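Local atomic coordinates of Endonuclease/exonuclease/phosphatase (Beutenbergia cavernae DSM 12333, PDB entry 4RUW), a protein that is of undetermined specific function but belongs to the endonuclease/exonuclease/phosphatase family, joining a DNase I-like domain to an Ig-like domain. Residues A[303-308]-A[358-363]; A[349-354]-A[419-424]. All coordinates share one frame; numbering follows the deposited sequence.

Contact 1 (A[303-308]-A[358-363]); sequences AFDVVA and PGRLRL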
loop_
_atom_site.group_PDB
_atom_site.type_symbol
_atom_site.label_atom_id
_atom_site.label_comp_id
_atom_site.label_asym_id
_atom_site.label_seq_id
_atom_site.Cartn_x
_atom_site.Cartn_y
_atom_site.Cartn_z
ATOM N N ALA A 303 -1.024 9.047 -12.089
ATOM C CA ALA A 303 -0.436 8.804 -13.409
ATOM C C ALA A 303 -0.364 7.316 -13.759
ATOM O O ALA A 303 -0.258 6.961 -14.932
ATOM C CB ALA A 303 0.944 9.438 -13.521
ATOM N N PHE A 304 -0.394 6.453 -12.748
ATOM C CA PHE A 304 -0.326 5.018 -12.981
ATOM C C PHE A 304 -1.690 4.395 -13.242
ATOM O O PHE A 304 -2.682 4.739 -12.604
ATOM C CB PHE A 304 0.302 4.307 -11.784
ATOM C CG PHE A 304 1.783 4.449 -11.700
ATOM C CD1 PHE A 304 2.611 3.708 -12.532
ATOM C CD2 PHE A 304 2.354 5.304 -10.777
ATOM C CE1 PHE A 304 3.976 3.824 -12.458
ATOM C CE2 PHE A 304 3.728 5.421 -10.692
ATOM C CZ PHE A 304 4.536 4.676 -11.532
ATOM N N ASP A 305 -1.715 3.452 -14.179
ATOM C CA ASP A 305 -2.811 2.505 -14.306
ATOM C C ASP A 305 -2.359 1.188 -13.701
ATOM O O ASP A 305 -1.170 0.877 -13.694
ATOM C CB ASP A 305 -3.151 2.254 -15.769
ATOM C CG ASP A 305 -3.824 3.424 -16.412
ATOM O OD1 ASP A 305 -4.212 4.356 -15.681
ATOM O OD2 ASP A 305 -3.982 3.401 -17.648
ATOM N N VAL A 306 -3.304 0.399 -13.218
ATOM C CA VAL A 306 -2.984 -0.913 -12.679
ATOM C C VAL A 306 -3.383 -1.981 -13.687
ATOM O O VAL A 306 -4.522 -2.018 -14.143
ATOM C CB VAL A 306 -3.704 -1.161 -11.341
ATOM C CG1 VAL A 306 -3.176 -2.429 -10.695
ATOM C CG2 VAL A 306 -3.508 0.031 -10.411
ATOM N N VAL A 307 -2.435 -2.848 -14.025
ATOM C CA VAL A 307 -2.646 -3.880 -15.033
ATOM C C VAL A 307 -3.045 -5.215 -14.417
ATOM O O VAL A 307 -4.010 -5.835 -14.844
ATOM C CB VAL A 307 -1.384 -4.048 -15.919
ATOM C CG1 VAL A 307 -1.594 -5.129 -16.973
ATOM C CG2 VAL A 307 -1.009 -2.709 -16.570
ATOM N N ALA A 308 -2.312 -5.642 -13.395
ATOM C CA ALA A 308 -2.527 -6.947 -12.781
ATOM C C ALA A 308 -1.750 -6.997 -11.481
ATOM O O ALA A 308 -0.894 -6.149 -11.225
ATOM C CB ALA A 308 -2.052 -8.058 -13.713
ATOM N N PRO A 358 -4.684 11.892 -24.163
ATOM C CA PRO A 358 -5.621 12.793 -24.834
ATOM C C PRO A 358 -7.072 12.398 -24.576
ATOM O O PRO A 358 -7.534 11.375 -25.083
ATOM C CB PRO A 358 -5.292 12.594 -26.323
ATOM C CG PRO A 358 -4.366 11.375 -26.391
ATOM C CD PRO A 358 -4.339 10.755 -25.028
ATOM N N GLY A 359 -7.775 13.203 -23.789
ATOM C CA GLY A 359 -9.199 13.022 -23.580
ATOM C C GLY A 359 -9.593 11.724 -22.905
ATOM O O GLY A 359 -10.621 11.140 -23.244
ATOM N N ARG A 360 -8.789 11.266 -21.950
ATOM C CA ARG A 360 -9.135 10.064 -21.204
ATOM C C ARG A 360 -9.649 10.405 -19.810
ATOM O O ARG A 360 -9.124 11.291 -19.137
ATOM C CB ARG A 360 -7.949 9.103 -21.118
ATOM C CG ARG A 360 -8.314 7.753 -20.528
ATOM C CD ARG A 360 -7.203 6.732 -20.718
ATOM N NE ARG A 360 -7.373 5.927 -21.923
ATOM C CZ ARG A 360 -6.659 4.838 -22.193
ATOM N NH1 ARG A 360 -6.872 4.154 -23.310
ATOM N NH2 ARG A 360 -5.732 4.426 -21.338
ATOM N N LEU A 361 -10.693 9.699 -19.393
ATOM C CA LEU A 361 -11.232 9.853 -18.054
ATOM C C LEU A 361 -11.266 8.489 -17.382
ATOM O O LEU A 361 -11.542 7.472 -18.026
ATOM C CB LEU A 361 -12.644 10.435 -18.108
ATOM C CG LEU A 361 -12.735 11.869 -18.628
ATOM C CD1 LEU A 361 -14.184 12.269 -18.890
ATOM C CD2 LEU A 361 -12.081 12.822 -17.649
ATOM N N ARG A 362 -10.971 8.469 -16.085
ATOM C CA ARG A 362 -11.040 7.255 -15.288
ATOM C C ARG A 362 -11.748 7.559 -13.981
ATOM O O ARG A 362 -11.440 8.551 -13.321
ATOM C CB ARG A 362 -9.640 6.698 -14.994
ATOM C CG ARG A 362 -9.652 5.432 -14.124
ATOM C CD ARG A 362 -8.246 4.967 -13.787
ATOM N NE ARG A 362 -7.539 5.968 -12.991
ATOM C CZ ARG A 362 -6.221 6.002 -12.823
ATOM N NH1 ARG A 362 -5.457 5.085 -13.393
ATOM N NH2 ARG A 362 -5.663 6.959 -12.094
ATOM N N LEU A 363 -12.692 6.698 -13.612
ATOM C CA LEU A 363 -13.384 6.807 -12.338
ATOM C C LEU A 363 -13.223 5.490 -11.592
ATOM O O LEU A 363 -13.625 4.435 -12.097
ATOM C CB LEU A 363 -14.861 7.100 -12.591
ATOM C CG LEU A 363 -15.783 7.647 -11.510
ATOM C CD1 LEU A 363 -15.094 8.733 -10.717
ATOM C CD2 LEU A 363 -17.052 8.196 -12.150
#
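Arg362 reaches from the Ig-like domain to strand 304-308 at the edge of a sheet of the DNase I-like domain, where its NH1 meets two acceptors on adjoining residues. The arginine leaves its strand with CG anti to the backbone N and bends at chi3 (63°), which turns the guanidinium toward the chain at Phe304 and Asp305. NH1 donates to Phe304 O over 2.9 Å in a fairly straight bond. This oxygen lies near the guanidinium plane, at its edge, whereas the donor stands tilted from the carbonyl plane.

The second partner is Asp305, whose OD1 forms a salt bridge of 2.7 Å with Arg362 NH1. The two side chains run past each other in opposite directions, and the carboxylate plane is turned 65° from that of the guanidinium, so the ion pair rests on this one close oxygen-nitrogen pair and is not a flat, two-pronged one. The second carboxylate oxygen, Asp305 OD2, looks toward Arg360 NH2, near that guanidinium's plane but 4.2 Å away, beyond salt-bridge range.

NH2 of Arg362 is bonded in turn to Pro302 O and to Thr354 OG1, while Val406 and Thr408 of strand 405-410 touch the arginine side chain. A single cationic group thus joins two backbone carbonyls and a carboxylate of the DNase I-like domain to a hydroxyl of the Ig-like domain. Such surroundings fix its rotation, and the nearby Asp305 would be expected to stabilise its positive charge at this polar contact between the domains.

Contact 2 (A[349-354]-A[419-424]); sequences GWAQLT and LEACLV
Strands 349-354 and 419-424 pack face to face across the interior of the Ig-like beta-sandwich, each belonging to a different four-stranded antiparallel sheet. Their directions are nearly opposed, at 158°, and the short axes approach to 7.2 Å, a close spacing consistent with the small alanines that face each other there. The contact is made by the apolar side chains of four buried residues, whose CB atoms all point across the gap between the sheets.

The backbones come nearest at Ala351 and Ala421, whose CA atoms are 6.3 Å apart and whose CB atoms meet at 4.3 Å. Two residues further along the sandwich, at Leu353 and Leu419, the CA atoms are 8.1 Å apart, and Leu419 fills the added depth. Its CG is anti to the backbone N (chi1 178°), which carries the branched end of the side chain toward the opposite sheet. The CD2 branch does the touching: it sits 3.9 Å from Leu353 CB and 4.5 Å from Ala351 CB, and it also lies 4.3 Å from Ala351 O. A single methyl therefore lies between the CB atoms of two successive inward-facing residues of strand 349-354, nearer to Leu353.

Val340 of strand 334-342 adds to this core by touching both Leu419 and Ala421, while Ala381 of strand 378-384 touches Ala351. On the outward side, Glu420 makes a salt bridge to Arg384 and a hydrogen bond to Ser433, tying its strand to the neighbours 378-384 and 430-437. On the other sheet Gln352 turns away from the core, and its NE2 donates to Ala259 O of helix 251-260 and to Leu263 O, linking the sandwich to the DNase I-like domain.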
loop_
_atom_site.group_PDB
_atom_site.type_symbol
_atom_site.label_atom_id
_atom_site.label_comp_id
_atom_site.label_asym_id
_atom_site.label_seq_id
_atom_site.Cartn_x
_atom_site.Cartn_y
_atom_site.Cartn_z
ATOM N N GLY A 349 -16.184 4.961 1.911
ATOM C CA GLY A 349 -15.583 4.722 0.617
ATOM C C GLY A 349 -15.275 6.022 -0.088
ATOM O O GLY A 349 -15.168 7.076 0.545
ATOM N N TRP A 350 -15.148 5.965 -1.406
ATOM C CA TRP A 350 -14.722 7.134 -2.155
ATOM C C TRP A 350 -14.873 6.922 -3.650
ATOM O O TRP A 350 -15.069 5.794 -4.132
ATOM C CB TRP A 350 -13.246 7.453 -1.864
ATOM C CG TRP A 350 -12.329 6.278 -2.079
ATOM C CD1 TRP A 350 -11.853 5.811 -3.268
ATOM C CD2 TRP A 350 -11.809 5.404 -1.068
ATOM N NE1 TRP A 350 -11.058 4.707 -3.061
ATOM C CE2 TRP A 350 -11.016 4.433 -1.720
ATOM C CE3 TRP A 350 -11.926 5.361 0.325
ATOM C CZ2 TRP A 350 -10.343 3.430 -1.024
ATOM C CZ3 TRP A 350 -11.267 4.353 1.016
ATOM C CH2 TRP A 350 -10.487 3.400 0.338
ATOM N N ALA A 351 -14.759 8.034 -4.369
ATOM C CA ALA A 351 -14.630 8.045 -5.811
ATOM C C ALA A 351 -13.387 8.848 -6.162
ATOM O O ALA A 351 -13.191 9.948 -5.643
ATOM C CB ALA A 351 -15.853 8.672 -6.442
ATOM N N GLN A 352 -12.545 8.290 -7.024
ATOM C CA GLN A 352 -11.361 8.984 -7.517
ATOM C C GLN A 352 -11.479 9.163 -9.022
ATOM O O GLN A 352 -11.613 8.184 -9.763
ATOM C CB GLN A 352 -10.087 8.200 -7.193
ATOM C CG GLN A 352 -9.773 8.104 -5.709
ATOM C CD GLN A 352 -8.502 7.314 -5.440
ATOM O OE1 GLN A 352 -8.220 6.324 -6.120
ATOM N NE2 GLN A 352 -7.736 7.737 -4.442
ATOM N N LEU A 353 -11.444 10.418 -9.461
ATOM C CA LEU A 353 -11.528 10.756 -10.873
ATOM C C LEU A 353 -10.150 11.192 -11.351
ATOM O O LEU A 353 -9.481 11.989 -10.689
ATOM C CB LEU A 353 -12.534 11.894 -11.068
ATOM C CG LEU A 353 -12.670 12.453 -12.483
ATOM C CD1 LEU A 353 -13.338 11.446 -13.401
ATOM C CD2 LEU A 353 -13.444 13.769 -12.453
ATOM N N THR A 354 -9.718 10.661 -12.490
ATOM C CA THR A 354 -8.476 11.099 -13.111
ATOM C C THR A 354 -8.742 11.457 -14.561
ATOM O O THR A 354 -9.385 10.700 -15.285
ATOM C CB THR A 354 -7.392 9.999 -13.056
ATOM O OG1 THR A 354 -7.251 9.516 -11.714
ATOM C CG2 THR A 354 -6.052 10.531 -13.541
ATOM N N LEU A 419 -18.291 16.375 -9.494
ATOM C CA LEU A 419 -18.284 14.965 -9.160
ATOM C C LEU A 419 -19.041 14.778 -7.855
ATOM O O LEU A 419 -18.776 15.478 -6.872
ATOM C CB LEU A 419 -16.847 14.465 -9.010
ATOM C CG LEU A 419 -16.677 12.999 -8.607
ATOM C CD1 LEU A 419 -17.292 12.091 -9.658
ATOM C CD2 LEU A 419 -15.210 12.643 -8.392
ATOM N N GLU A 420 -19.996 13.855 -7.868
ATOM C CA GLU A 420 -20.795 13.513 -6.702
ATOM C C GLU A 420 -20.454 12.094 -6.263
ATOM O O GLU A 420 -20.283 11.208 -7.098
ATOM C CB GLU A 420 -22.293 13.624 -7.034
ATOM C CG GLU A 420 -23.228 13.282 -5.873
ATOM C CD GLU A 420 -24.697 13.524 -6.193
ATOM O OE1 GLU A 420 -25.029 13.783 -7.369
ATOM O OE2 GLU A 420 -25.524 13.455 -5.262
ATOM N N ALA A 421 -20.334 11.884 -4.955
ATOM C CA ALA A 421 -20.208 10.540 -4.409
ATOM C C ALA A 421 -21.282 10.361 -3.350
ATOM O O ALA A 421 -21.422 11.189 -2.446
ATOM C CB ALA A 421 -18.832 10.323 -3.803
ATOM N N CYS A 422 -22.031 9.268 -3.463
ATOM C CA CYS A 422 -23.136 8.988 -2.559
ATOM C C CYS A 422 -23.010 7.623 -1.906
ATOM O O CYS A 422 -22.414 6.702 -2.462
ATOM C CB CYS A 422 -24.463 9.011 -3.312
ATOM S SG CYS A 422 -24.909 10.588 -4.011
ATOM N N LEU A 423 -23.597 7.501 -0.722
ATOM C CA LEU A 423 -23.858 6.203 -0.140
ATOM C C LEU A 423 -25.344 5.951 -0.368
ATOM O O LEU A 423 -26.187 6.757 0.037
ATOM C CB LEU A 423 -23.536 6.193 1.350
ATOM C CG LEU A 423 -23.737 4.832 2.022
ATOM C CD1 LEU A 423 -22.780 3.781 1.458
ATOM C CD2 LEU A 423 -23.587 4.949 3.532
ATOM N N VAL A 424 -25.652 4.854 -1.051
ATOM C CA VAL A 424 -27.017 4.526 -1.418
ATOM C C VAL A 424 -27.469 3.339 -0.591
ATOM O O VAL A 424 -26.756 2.341 -0.484
ATOM C CB VAL A 424 -27.123 4.177 -2.914
ATOM C CG1 VAL A 424 -28.580 3.995 -3.309
ATOM C CG2 VAL A 424 -26.478 5.264 -3.755
#

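Contact 1 joins the two domains, whereas contact 2 belongs to the interior of the Ig-like one; their centres are 16 Å apart. They meet through the neighbouring strands 349-356 and 360-367. Arg362 O accepts a probable backbone hydrogen bond from Thr354 N at 2.8 Å, and Leu363 CD1 packs 4.1 Å from Leu353 CB. The sheet they share thus has one face turned to the DNase I-like domain, carrying Arg362, Thr354 and Gln352, and the other turned to the sandwich core, with Ala351 and Leu353. The zinc ion is held by His98, Asp100, His107 and His137, none of which belongs to either contact.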